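Local coordinates for aminopentol aminotransferase (Sphingopyxis macrogoltabida, PDB 6HBS), which transfers the amino group of hydrolysed fumonisin B1 (aminopentol) to pyruvate, using pyridoxal 5'-phosphate as cofactor, in the bacterial breakdown of the toxin, at residues L314-E326 against K337-F349. Numbering follows the deposited sequence.
Sequences LIASGAALRAGLE and KQTGPAQMPQIFF
R322 lays its guanidinium between Q338 and A342, with A342 CA 3.6 Å above the centre of one face and the backbone O of Q338 over the opposite face, toward its rim. A bend at chi3 (-71°) turns the group into the hairpin loop, where NH1 and NH2 both donate end-on, through bent bonds of 2.9 Å, to G340 O, which lies near the guanidinium plane; NH1 comes nearly in line with the C=O bond, NH2 from above the carbonyl plane. Q338 slides past in the opposite direction, and its NE2 donates to R322 O at 3.1 Å, nearly straight at 165°. Water joins R322 NE to Q338 OE1, and another bridges G318 O and A342 O. G318 lets the type I turn P341-M344 approach, since a side chain here would run into A342 O. L325 CD1 meets I347 CD1, while L314 CD1 presses on Q343 CB at 3.4 Å; Q343 NE2 bonds to R237 O. A leucine in place of R322 would probably leave G340 O without its two donors. Strands 336-339 and 346-349 thus form a hairpin packed back on the preceding helix 310-332, away from the cofactor site, and the direct hydrogen bonds between them all run from side chains to backbone carbonyls, without a salt bridge.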
loop_
_atom_site.group_PDB
_atom_site.type_symbol
_atom_site.label_atom_id
_atom_site.label_comp_id
_atom_site.label_asym_id
_atom_site.label_seq_id
_atom_site.Cartn_x
_atom_site.Cartn_y
_atom_site.Cartn_z
ATOM N N LEU A 314 24.854 11.568 -8.243
ATOM C CA LEU A 314 23.587 11.967 -8.939
ATOM C C LEU A 314 23.430 13.505 -8.909
ATOM O O LEU A 314 22.894 14.064 -9.820
ATOM C CB LEU A 314 22.363 11.232 -8.380
ATOM C CG LEU A 314 21.956 11.455 -6.931
ATOM C CD1 LEU A 314 21.023 12.653 -6.803
ATOM C CD2 LEU A 314 21.276 10.182 -6.403
ATOM N N ILE A 315 23.998 14.161 -7.909
ATOM C CA ILE A 315 24.027 15.641 -7.856
ATOM C C ILE A 315 24.923 16.190 -8.993
ATOM O O ILE A 315 24.524 17.091 -9.756
ATOM C CB ILE A 315 24.454 16.127 -6.462
ATOM C CG1 ILE A 315 23.350 15.879 -5.433
ATOM C CG2 ILE A 315 24.838 17.610 -6.483
ATOM C CD1 ILE A 315 23.734 16.261 -4.040
ATOM N N ALA A 316 26.127 15.629 -9.140
ATOM C CA ALA A 316 27.046 16.036 -10.238
ATOM C C ALA A 316 26.352 15.870 -11.594
ATOM O O ALA A 316 26.379 16.759 -12.417
ATOM C CB ALA A 316 28.326 15.249 -10.143
ATOM N N SER A 317 25.639 14.761 -11.822
ATOM C CA SER A 317 24.920 14.581 -13.094
ATOM C C SER A 317 23.860 15.663 -13.279
ATOM O O SER A 317 23.696 16.194 -14.407
ATOM C CB SER A 317 24.299 13.195 -13.225
ATOM O OG SER A 317 25.325 12.229 -13.160
ATOM N N GLY A 318 23.097 15.934 -12.203
ATOM C CA GLY A 318 22.060 16.983 -12.189
ATOM C C GLY A 318 22.630 18.349 -12.531
ATOM O O GLY A 318 22.058 19.075 -13.353
ATOM N N ALA A 319 23.768 18.685 -11.901
ATOM C CA ALA A 319 24.432 19.998 -12.104
ATOM C C ALA A 319 24.890 20.135 -13.572
ATOM O O ALA A 319 24.717 21.212 -14.201
ATOM C CB ALA A 319 25.574 20.125 -11.126
ATOM N N ALA A 320 25.434 19.039 -14.140
ATOM C CA ALA A 320 25.930 19.037 -15.532
ATOM C C ALA A 320 24.772 19.265 -16.492
ATOM O O ALA A 320 24.909 19.993 -17.485
ATOM C CB ALA A 320 26.667 17.752 -15.883
ATOM N N LEU A 321 23.647 18.589 -16.244
ATOM C CA LEU A 321 22.498 18.744 -17.099
ATOM C C LEU A 321 22.014 20.194 -17.025
ATOM O O LEU A 321 21.658 20.771 -18.073
ATOM C CB LEU A 321 21.375 17.790 -16.666
ATOM C CG LEU A 321 20.057 17.966 -17.403
ATOM C CD1 LEU A 321 20.193 17.627 -18.873
ATOM C CD2 LEU A 321 18.956 17.125 -16.759
ATOM N N ARG A 322 21.930 20.727 -15.808
ATOM C CA ARG A 322 21.435 22.109 -15.552
ATOM C C ARG A 322 22.309 23.144 -16.295
ATOM O O ARG A 322 21.785 24.012 -17.003
ATOM C CB ARG A 322 21.424 22.410 -14.054
ATOM C CG ARG A 322 21.029 23.848 -13.717
ATOM C CD ARG A 322 20.579 24.033 -12.282
ATOM N NE ARG A 322 19.276 23.390 -12.122
ATOM C CZ ARG A 322 18.557 23.438 -11.008
ATOM N NH1 ARG A 322 19.061 24.024 -9.929
ATOM N NH2 ARG A 322 17.342 22.908 -10.995
ATOM N N ALA A 323 23.630 23.038 -16.127
ATOM C CA ALA A 323 24.617 23.909 -16.828
ATOM C C ALA A 323 24.440 23.814 -18.343
ATOM O O ALA A 323 24.395 24.838 -19.044
ATOM C CB ALA A 323 26.019 23.521 -16.439
ATOM N N GLY A 324 24.329 22.574 -18.851
ATOM C CA GLY A 324 24.134 22.355 -20.254
ATOM C C GLY A 324 22.890 23.033 -20.794
ATOM O O GLY A 324 22.912 23.637 -21.903
ATOM N N LEU A 325 21.769 22.897 -20.064
ATOM C CA LEU A 325 20.483 23.435 -20.515
ATOM C C LEU A 325 20.494 24.959 -20.449
ATOM O O LEU A 325 19.914 25.611 -21.297
ATOM C CB LEU A 325 19.328 22.851 -19.687
ATOM C CG LEU A 325 18.982 21.383 -19.976
ATOM C CD1 LEU A 325 17.867 20.873 -19.052
ATOM C CD2 LEU A 325 18.572 21.202 -21.419
ATOM N N GLU A 326 21.196 25.522 -19.468
ATOM C CA GLU A 326 21.322 26.966 -19.356
ATOM C C GLU A 326 22.006 27.477 -20.633
ATOM O O GLU A 326 21.492 28.410 -21.326
ATOM C CB GLU A 326 22.076 27.292 -18.066
ATOM C CG GLU A 326 22.542 28.735 -17.951
ATOM C CD GLU A 326 21.414 29.744 -17.919
ATOM O OE1 GLU A 326 21.576 30.860 -18.516
ATOM O OE2 GLU A 326 20.356 29.390 -17.371
ATOM N N LYS A 337 13.191 28.297 -16.757
ATOM C CA LYS A 337 13.212 28.368 -15.300
ATOM C C LYS A 337 13.538 26.954 -14.785
ATOM O O LYS A 337 12.671 26.080 -14.774
ATOM C CB LYS A 337 11.858 28.840 -14.755
ATOM C CG LYS A 337 11.400 30.212 -15.233
ATOM C CD LYS A 337 10.043 30.643 -14.667
ATOM C CE LYS A 337 8.871 29.813 -15.166
ATOM N NZ LYS A 337 7.638 30.024 -14.368
ATOM N N GLN A 338 14.802 26.733 -14.431
ATOM C CA GLN A 338 15.229 25.468 -13.843
ATOM C C GLN A 338 15.276 25.691 -12.340
ATOM O O GLN A 338 16.100 26.437 -11.885
ATOM C CB GLN A 338 16.603 25.058 -14.358
ATOM C CG GLN A 338 16.670 24.980 -15.876
ATOM C CD GLN A 338 17.951 24.315 -16.299
ATOM O OE1 GLN A 338 18.128 23.102 -16.141
ATOM N NE2 GLN A 338 18.889 25.127 -16.777
ATOM N N THR A 339 14.351 25.063 -11.603
ATOM C CA THR A 339 14.139 25.378 -10.197
ATOM C C THR A 339 14.221 24.115 -9.344
ATOM O O THR A 339 14.074 22.999 -9.830
ATOM C CB THR A 339 12.803 26.108 -9.996
ATOM O OG1 THR A 339 11.711 25.305 -10.453
ATOM C CG2 THR A 339 12.796 27.440 -10.725
ATOM N N GLY A 340 14.428 24.349 -8.054
ATOM C CA GLY A 340 14.729 23.349 -7.080
ATOM C C GLY A 340 16.116 22.758 -7.290
ATOM O O GLY A 340 16.868 23.154 -8.175
ATOM N N PRO A 341 16.479 21.746 -6.488
ATOM C CA PRO A 341 17.799 21.135 -6.580
ATOM C C PRO A 341 18.000 20.549 -7.986
ATOM O O PRO A 341 17.071 19.992 -8.560
ATOM C CB PRO A 341 17.762 20.014 -5.526
ATOM C CG PRO A 341 16.549 20.314 -4.690
ATOM C CD PRO A 341 15.567 21.018 -5.596
ATOM N N ALA A 342 19.227 20.629 -8.508
ATOM C CA ALA A 342 19.529 20.121 -9.846
ATOM C C ALA A 342 19.269 18.609 -9.933
ATOM O O ALA A 342 18.971 18.117 -11.019
ATOM C CB ALA A 342 20.960 20.421 -10.230
ATOM N N GLN A 343 19.381 17.889 -8.808
ATOM C CA GLN A 343 19.130 16.410 -8.773
ATOM C C GLN A 343 17.618 16.064 -8.750
ATOM O O GLN A 343 17.257 14.868 -8.858
ATOM C CB GLN A 343 19.864 15.777 -7.581
ATOM C CG GLN A 343 19.358 16.155 -6.188
ATOM C CD GLN A 343 20.045 17.335 -5.542
ATOM O OE1 GLN A 343 20.436 18.267 -6.234
ATOM N NE2 GLN A 343 20.185 17.314 -4.217
ATOM N N MET A 344 16.738 17.048 -8.508
ATOM C CA MET A 344 15.280 16.858 -8.590
ATOM C C MET A 344 14.681 18.074 -9.272
ATOM O O MET A 344 13.937 18.823 -8.646
ATOM C CB MET A 344 14.628 16.721 -7.210
ATOM C CG MET A 344 15.025 15.479 -6.495
ATOM S SD MET A 344 14.216 15.257 -4.873
ATOM C CE MET A 344 12.484 15.559 -5.193
ATOM N N PRO A 345 15.002 18.304 -10.561
ATOM C CA PRO A 345 14.727 19.592 -11.187
ATOM C C PRO A 345 13.332 19.729 -11.777
ATOM O O PRO A 345 12.739 18.764 -12.266
ATOM C CB PRO A 345 15.813 19.660 -12.293
ATOM C CG PRO A 345 15.995 18.226 -12.714
ATOM C CD PRO A 345 15.769 17.408 -11.446
ATOM N N GLN A 346 12.812 20.950 -11.682
ATOM C CA GLN A 346 11.635 21.375 -12.423
ATOM C C GLN A 346 12.166 22.277 -13.546
ATOM O O GLN A 346 12.904 23.235 -13.284
ATOM C CB GLN A 346 10.679 22.114 -11.490
ATOM C CG GLN A 346 9.350 22.509 -12.103
ATOM C CD GLN A 346 8.344 21.388 -12.007
ATOM O OE1 GLN A 346 8.486 20.374 -12.691
ATOM N NE2 GLN A 346 7.329 21.573 -11.158
ATOM N N ILE A 347 11.830 21.941 -14.779
ATOM C CA ILE A 347 12.407 22.604 -15.954
ATOM C C ILE A 347 11.241 23.103 -16.811
ATOM O O ILE A 347 10.647 22.365 -17.560
ATOM C CB ILE A 347 13.354 21.655 -16.719
ATOM C CG1 ILE A 347 14.486 21.140 -15.826
ATOM C CG2 ILE A 347 13.900 22.356 -17.961
ATOM C CD1 ILE A 347 15.385 20.072 -16.474
ATOM N N PHE A 348 10.891 24.369 -16.597
ATOM C CA PHE A 348 9.865 25.050 -17.316
ATOM C C PHE A 348 10.476 26.115 -18.249
ATOM O O PHE A 348 11.665 26.459 -18.136
ATOM C CB PHE A 348 8.936 25.766 -16.329
ATOM C CG PHE A 348 8.033 24.902 -15.474
ATOM C CD1 PHE A 348 7.956 23.525 -15.626
ATOM C CD2 PHE A 348 7.232 25.496 -14.504
ATOM C CE1 PHE A 348 7.118 22.760 -14.819
ATOM C CE2 PHE A 348 6.416 24.726 -13.686
ATOM C CZ PHE A 348 6.344 23.364 -13.860
ATOM N N PHE A 349 9.636 26.647 -19.140
ATOM C CA PHE A 349 9.975 27.806 -19.963
ATOM C C PHE A 349 9.443 29.104 -19.329
ATOM O O PHE A 349 8.302 29.170 -18.861
ATOM C CB PHE A 349 9.446 27.584 -21.375
ATOM C CG PHE A 349 10.281 26.619 -22.167
ATOM C CD1 PHE A 349 10.168 25.250 -21.967
ATOM C CD2 PHE A 349 11.184 27.073 -23.110
ATOM C CE1 PHE A 349 10.959 24.349 -22.664
ATOM C CE2 PHE A 349 11.976 26.169 -23.809
ATOM C CZ PHE A 349 11.866 24.811 -23.584
HETATM O O HOH W 1 19.271 19.217 -13.503
HETATM O O HOH W 2 17.861 21.673 -13.915
#